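Local coordinates for aldehyde dehydrogenase (Staphylococcus aureus, PDB 6K10), which oxidises 4,4'-diaponeurosporen-4-al to 4,4'-diaponeurosporenoic acid with NAD+ in the biosynthesis of the carotenoid staphyloxanthin, at residues 159-164 against 170-175. The protein carries 1 engineered substitution. Numbering follows the deposited sequence.
Sequences RLINET and IEVIEG
Ile161 of helix 151-164 packs against both Ile170 and Val172, the two residues of strand 170-172 whose side chains face the helix. Its CB already lies 3.8 Å from Val172 CG2, and CG1, the next atom out, meets the same methyl group. The branch CG2, anti to the backbone N because chi1 is -69°, turns to the other neighbour: it rests 3.5 Å from the carbonyl O of Ile170 and 3.7 Å from Ile170 CG2. The tip, CD1, comes near that methyl too, at 4.1 Å from Ile170 CG2. Both strand side chains run at about a right angle to Ile161, and all three residues are buried.

Beside this apolar patch a polar bridge is formed by Asn162 and Glu171. Glu171 leaves the strand on the far side, but its chain bends at chi2 (62°) and brings the carboxylate back to the helix. Asn162 ND2 donates to Glu171 OE2 at 3.0 Å in an almost straight bond (176°); the acceptor lies in the amide plane, whereas the donor meets the carboxylate on its syn side and well out of its plane. The anti lone pair of the same oxygen takes the backbone N of Val172 at 2.7 Å, and Lys158 adds a salt bridge, so OE2 is gripped by three partners. Lys158 also bonds Asn162 OD1, which helps fix the amide's orientation. A water accepts from Asn162 ND2, and its oxygen lies 2.7 Å from Ile170 O, to which it donates, tying the amide to the strand backbone as well.

Strand 170-172 pairs in parallel with strand 141-145, and helix 151-164 links the two, packing on the face of the sheet that bears Ile170 and Val172: the beta-alpha-beta crossover of a Rossmann-like nucleotide-binding domain, as in the aldehyde dehydrogenase family.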
ATOM      1  N   ARG A 159      27.237  -6.894 -14.050  1.00 24.47           N
ATOM      2  CA  ARG A 159      28.536  -7.409 -13.623  1.00 27.21           C
ATOM      3  C   ARG A 159      28.657  -7.386 -12.106  1.00 29.97           C
ATOM      4  O   ARG A 159      28.991  -8.397 -11.476  1.00 28.32           O
ATOM      5  CB  ARG A 159      29.657  -6.578 -14.249  1.00 27.56           C
ATOM      6  CG  ARG A 159      29.944  -6.869 -15.711  1.00 34.59           C
ATOM      7  CD  ARG A 159      31.346  -6.399 -16.083  1.00 41.21           C
ATOM      8  NE  ARG A 159      31.356  -5.049 -16.642  1.00 44.58           N
ATOM      9  CZ  ARG A 159      32.030  -4.026 -16.121  1.00 47.34           C
ATOM     10  NH1 ARG A 159      31.982  -2.834 -16.700  1.00 46.28           N
ATOM     11  NH2 ARG A 159      32.749  -4.191 -15.020  1.00 48.99           N
ATOM     12  N   LEU A 160      28.389  -6.223 -11.509  1.00 26.72           N
ATOM     13  CA  LEU A 160      28.471  -6.060 -10.062  1.00 26.95           C
ATOM     14  C   LEU A 160      27.643  -7.111  -9.336  1.00 27.74           C
ATOM     15  O   LEU A 160      28.126  -7.779  -8.413  1.00 26.77           O
ATOM     16  CB  LEU A 160      28.008  -4.645  -9.699  1.00 30.65           C
ATOM     17  CG  LEU A 160      28.156  -4.155  -8.265  1.00 34.78           C
ATOM     18  CD1 LEU A 160      27.011  -4.583  -7.345  1.00 34.29           C
ATOM     19  CD2 LEU A 160      29.448  -4.737  -7.806  1.00 37.94           C
ATOM     20  N   ILE A 161      26.386  -7.270  -9.745  1.00 27.74           N
ATOM     21  CA  ILE A 161      25.485  -8.190  -9.059  1.00 26.46           C
ATOM     22  C   ILE A 161      25.954  -9.629  -9.231  1.00 27.24           C
ATOM     23  O   ILE A 161      26.041 -10.391  -8.262  1.00 24.94           O
ATOM     24  CB  ILE A 161      24.045  -8.001  -9.567  1.00 24.11           C
ATOM     25  CG1 ILE A 161      23.492  -6.648  -9.108  1.00 26.30           C
ATOM     26  CG2 ILE A 161      23.163  -9.152  -9.113  1.00 24.08           C
ATOM     27  CD1 ILE A 161      23.338  -6.523  -7.607  1.00 27.37           C
ATOM     28  N   ASN A 162      26.266 -10.021 -10.469  1.00 25.53           N
ATOM     29  CA  ASN A 162      26.600 -11.417 -10.743  1.00 29.16           C
ATOM     30  C   ASN A 162      27.895 -11.844 -10.065  1.00 32.79           C
ATOM     31  O   ASN A 162      28.046 -13.016  -9.701  1.00 32.90           O
ATOM     32  CB  ASN A 162      26.697 -11.652 -12.251  1.00 26.37           C
ATOM     33  CG  ASN A 162      25.339 -11.716 -12.918  1.00 27.28           C
ATOM     34  OD1 ASN A 162      25.227 -11.575 -14.135  1.00 26.09           O
ATOM     35  ND2 ASN A 162      24.298 -11.937 -12.123  1.00 27.14           N
ATOM     36  N   GLU A 163      28.840 -10.928  -9.894  1.00 28.09           N
ATOM     37  CA  GLU A 163      30.098 -11.277  -9.253  1.00 33.37           C
ATOM     38  C   GLU A 163      30.031 -11.161  -7.735  1.00 32.81           C
ATOM     39  O   GLU A 163      31.005 -11.511  -7.059  1.00 35.98           O
ATOM     40  CB  GLU A 163      31.223 -10.406  -9.821  1.00 40.39           C
ATOM     41  CG  GLU A 163      31.362 -10.584 -11.332  1.00 46.61           C
ATOM     42  CD  GLU A 163      32.690 -10.113 -11.885  1.00 51.83           C
ATOM     43  OE1 GLU A 163      33.734 -10.373 -11.251  1.00 54.59           O
ATOM     44  OE2 GLU A 163      32.685  -9.498 -12.972  1.00 51.91           O
ATOM     45  N   THR A 164      28.899 -10.718  -7.189  1.00 30.23           N
ATOM     46  CA  THR A 164      28.711 -10.575  -5.750  1.00 29.73           C
ATOM     47  C   THR A 164      27.699 -11.549  -5.163  1.00 30.60           C
ATOM     48  O   THR A 164      27.920 -12.065  -4.066  1.00 33.76           O
ATOM     49  CB  THR A 164      28.280  -9.140  -5.414  1.00 28.69           C
ATOM     50  OG1 THR A 164      29.169  -8.211  -6.048  1.00 27.98           O
ATOM     51  CG2 THR A 164      28.314  -8.909  -3.912  1.00 28.62           C
ATOM     52  N   ILE A 170      19.851 -12.639  -6.126  1.00 21.74           N
ATOM     53  CA  ILE A 170      19.643 -11.401  -6.867  1.00 24.73           C
ATOM     54  C   ILE A 170      20.177 -11.608  -8.277  1.00 26.05           C
ATOM     55  O   ILE A 170      21.315 -12.056  -8.453  1.00 26.76           O
ATOM     56  CB  ILE A 170      20.336 -10.197  -6.200  1.00 24.64           C
ATOM     57  CG1 ILE A 170      19.824  -9.994  -4.773  1.00 25.95           C
ATOM     58  CG2 ILE A 170      20.106  -8.935  -7.016  1.00 28.11           C
ATOM     59  CD1 ILE A 170      20.641  -9.001  -3.973  1.00 25.47           C
ATOM     60  N   GLU A 171      19.358 -11.287  -9.275  1.00 22.91           N
ATOM     61  CA  GLU A 171      19.728 -11.461 -10.671  1.00 24.71           C
ATOM     62  C   GLU A 171      19.326 -10.218 -11.451  1.00 25.80           C
ATOM     63  O   GLU A 171      18.340  -9.553 -11.123  1.00 26.72           O
ATOM     64  CB  GLU A 171      19.067 -12.713 -11.272  1.00 27.01           C
ATOM     65  CG  GLU A 171      19.279 -12.926 -12.773  1.00 26.27           C
ATOM     66  CD  GLU A 171      20.738 -13.121 -13.162  1.00 27.97           C
ATOM     67  OE1 GLU A 171      21.101 -14.257 -13.531  1.00 30.79           O
ATOM     68  OE2 GLU A 171      21.514 -12.142 -13.130  1.00 28.19           O
ATOM     69  N   VAL A 172      20.107  -9.907 -12.485  1.00 21.97           N
ATOM     70  CA  VAL A 172      19.859  -8.769 -13.362  1.00 23.98           C
ATOM     71  C   VAL A 172      19.512  -9.290 -14.748  1.00 27.66           C
ATOM     72  O   VAL A 172      20.245 -10.115 -15.309  1.00 28.24           O
ATOM     73  CB  VAL A 172      21.073  -7.827 -13.421  1.00 25.63           C
ATOM     74  CG1 VAL A 172      20.846  -6.739 -14.456  1.00 21.59           C
ATOM     75  CG2 VAL A 172      21.340  -7.227 -12.054  1.00 24.81           C
ATOM     76  N   ILE A 173      18.406  -8.802 -15.303  1.00 26.95           N
ATOM     77  CA  ILE A 173      17.931  -9.194 -16.626  1.00 27.28           C
ATOM     78  C   ILE A 173      18.048  -7.986 -17.544  1.00 27.63           C
ATOM     79  O   ILE A 173      17.322  -6.999 -17.381  1.00 27.72           O
ATOM     80  CB  ILE A 173      16.484  -9.703 -16.586  1.00 29.00           C
ATOM     81  CG1 ILE A 173      16.344 -10.850 -15.587  1.00 29.39           C
ATOM     82  CG2 ILE A 173      16.036 -10.123 -17.976  1.00 30.07           C
ATOM     83  CD1 ILE A 173      16.999 -12.119 -16.039  1.00 31.73           C
ATOM     84  N   GLU A 174      18.943  -8.066 -18.524  1.00 26.08           N
ATOM     85  CA  GLU A 174      19.091  -7.012 -19.516  1.00 30.77           C
ATOM     86  C   GLU A 174      18.098  -7.204 -20.657  1.00 32.38           C
ATOM     87  O   GLU A 174      17.770  -8.331 -21.037  1.00 31.68           O
ATOM     88  CB  GLU A 174      20.512  -6.985 -20.078  1.00 32.66           C
ATOM     89  CG  GLU A 174      21.547  -6.388 -19.145  1.00 37.85           C
ATOM     90  CD  GLU A 174      22.960  -6.751 -19.553  1.00 39.74           C
ATOM     91  OE1 GLU A 174      23.127  -7.729 -20.311  1.00 41.75           O
ATOM     92  OE2 GLU A 174      23.904  -6.057 -19.122  1.00 38.54           O
ATOM     93  N   GLY A 175      17.626  -6.094 -21.203  1.00 31.25           N
ATOM     94  CA  GLY A 175      16.719  -6.151 -22.329  1.00 31.07           C
ATOM     95  C   GLY A 175      15.834  -4.921 -22.383  1.00 34.49           C
ATOM     96  O   GLY A 175      16.017  -3.962 -21.635  1.00 36.46           O
TER
HETATM   97  O   HOH W   1      23.690 -12.841  -9.435  1.00 24.03           O